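Local structure of SusD-like carbohydrate binding protein (Bacteroides vulgatus, 3LEW) at residues Arg92-Cys97 / Gly126-His131. The protein probably binds carbohydrate at the outer membrane, as a SusD-family protein with a likely role in nutrient binding. Sequence-based numbering, arbitrary orientation.
Sequences RVINDC and GFLYLH
Ile94 of helix 81-103 reaches across to helix 111-135 and fits between Leu128 and Tyr129, its CG1 arm passing alongside the leucine while its end lies over the tyrosine ring. Segments 92-97 and 126-131 run roughly antiparallel, their local axes 154° apart in direction and 9.9 Å apart at closest approach. CG1 of Ile94 is 3.8 Å from CB of Leu128, the two side chains sliding past each other in opposite directions. With CG1 anti to the carbonyl carbon (chi1 -75°) and an extended chi2, CD1 of Ile94 is carried onto one face of Tyr129, 3.9 Å from the ring centroid and 21° off the normal. This CH-pi contact is displaced toward the phenol end: Ile94 CD1 lies closest to CZ of Tyr129, and Ile94 CG2 is 3.7 Å from Tyr129 OH. Leu128 returns the bump: its CD1 enters the hollow between Val93 and Ile94, 3.6 Å from Val93 CG1 and 3.7 Å from the backbone N of Ile94. Leu33 of helix 19-35 touches both Val93 and Leu128, making this a three-helix junction in the helical part of the SusD fold. Replacing Tyr129 with an alanine would probably leave Ile94 CD1 without its aromatic floor and the carbonyl of Tyr152 without the hydroxyl that hydrogen-bonds to it. No hydrogen bond links the two segments; the contact is buried and its side-chain pairing apolar, and the phenol hydroxyl has its polar partner in Tyr152, so the helices are matched here by shape and dispersion rather than by directional bonds.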
# COMPACT_ATOMS: atom_id res chain seq x y z
N ARG A 92 16.74 -5.08 -6.25
CA ARG A 92 17.32 -6.36 -5.89
C ARG A 92 16.34 -7.51 -6.13
O ARG A 92 16.77 -8.58 -6.61
CB ARG A 92 17.88 -6.36 -4.47
CG ARG A 92 19.07 -5.44 -4.39
CD ARG A 92 19.74 -5.49 -3.07
NE ARG A 92 20.88 -4.57 -3.05
N VAL A 93 15.05 -7.28 -5.90
CA VAL A 93 14.05 -8.36 -6.03
C VAL A 93 13.67 -8.52 -7.50
O VAL A 93 13.55 -9.65 -8.00
CB VAL A 93 12.89 -8.20 -5.08
CG1 VAL A 93 11.86 -9.38 -5.22
CG2 VAL A 93 13.42 -8.16 -3.63
N ILE A 94 13.63 -7.41 -8.24
CA ILE A 94 13.54 -7.52 -9.71
C ILE A 94 14.68 -8.38 -10.25
O ILE A 94 14.49 -9.21 -11.15
CB ILE A 94 13.50 -6.12 -10.40
CG1 ILE A 94 12.12 -5.46 -10.22
CG2 ILE A 94 13.92 -6.22 -11.90
CD1 ILE A 94 12.10 -3.92 -10.58
N ASN A 95 15.90 -8.18 -9.74
CA ASN A 95 17.02 -8.98 -10.19
C ASN A 95 16.84 -10.48 -9.88
O ASN A 95 17.18 -11.30 -10.71
CB ASN A 95 18.33 -8.50 -9.57
CG ASN A 95 19.51 -8.92 -10.38
OD1 ASN A 95 19.51 -8.80 -11.61
ND2 ASN A 95 20.52 -9.43 -9.71
N ASP A 96 16.33 -10.80 -8.71
CA ASP A 96 15.95 -12.19 -8.39
C ASP A 96 14.95 -12.78 -9.40
O ASP A 96 15.16 -13.89 -9.90
CB ASP A 96 15.34 -12.30 -6.98
CG ASP A 96 16.37 -12.09 -5.88
OD1 ASP A 96 17.56 -12.45 -6.05
OD2 ASP A 96 16.00 -11.56 -4.81
N CYS A 97 13.87 -12.02 -9.68
CA CYS A 97 12.90 -12.43 -10.68
C CYS A 97 13.60 -12.66 -12.04
O CYS A 97 13.35 -13.68 -12.68
CB CYS A 97 11.79 -11.42 -10.89
SG CYS A 97 10.79 -11.14 -9.42
N GLY A 126 6.27 -7.72 -12.19
CA GLY A 126 5.23 -6.75 -12.53
C GLY A 126 4.76 -5.92 -11.35
O GLY A 126 4.51 -4.69 -11.46
N PHE A 127 4.61 -6.57 -10.20
CA PHE A 127 4.24 -5.88 -8.95
C PHE A 127 5.26 -4.81 -8.55
O PHE A 127 4.87 -3.72 -8.10
CB PHE A 127 4.09 -6.88 -7.82
CG PHE A 127 3.80 -6.27 -6.46
CD1 PHE A 127 2.55 -5.76 -6.14
CD2 PHE A 127 4.76 -6.22 -5.49
CE1 PHE A 127 2.27 -5.21 -4.89
CE2 PHE A 127 4.47 -5.66 -4.25
CZ PHE A 127 3.23 -5.19 -3.96
N LEU A 128 6.54 -5.11 -8.74
CA LEU A 128 7.60 -4.19 -8.36
C LEU A 128 7.67 -3.03 -9.38
O LEU A 128 7.85 -1.87 -9.00
CB LEU A 128 8.94 -4.89 -8.18
CG LEU A 128 8.95 -5.87 -6.98
CD1 LEU A 128 10.24 -6.76 -7.02
CD2 LEU A 128 8.73 -5.12 -5.64
N TYR A 129 7.43 -3.30 -10.65
CA TYR A 129 7.30 -2.16 -11.63
C TYR A 129 6.05 -1.31 -11.35
O TYR A 129 6.05 -0.09 -11.58
CB TYR A 129 7.39 -2.61 -13.08
CG TYR A 129 8.80 -2.94 -13.50
CD1 TYR A 129 9.81 -1.98 -13.43
CD2 TYR A 129 9.16 -4.23 -13.92
CE1 TYR A 129 11.13 -2.28 -13.75
CE2 TYR A 129 10.48 -4.53 -14.27
CZ TYR A 129 11.47 -3.56 -14.15
OH TYR A 129 12.80 -3.83 -14.46
N LEU A 130 4.97 -1.92 -10.83
CA LEU A 130 3.79 -1.15 -10.42
C LEU A 130 4.14 -0.19 -9.27
O LEU A 130 3.72 0.96 -9.23
CB LEU A 130 2.64 -2.05 -10.00
CG LEU A 130 1.38 -1.40 -9.43
CD1 LEU A 130 0.80 -0.44 -10.47
CD2 LEU A 130 0.34 -2.45 -9.03
N HIS A 131 4.94 -0.67 -8.32
CA HIS A 131 5.45 0.19 -7.25
C HIS A 131 6.21 1.42 -7.79
O HIS A 131 5.94 2.58 -7.42
CB HIS A 131 6.37 -0.58 -6.33
CG HIS A 131 7.02 0.27 -5.29
ND1 HIS A 131 6.30 0.88 -4.27
CD2 HIS A 131 8.32 0.61 -5.09
CE1 HIS A 131 7.13 1.59 -3.51
NE2 HIS A 131 8.37 1.43 -3.98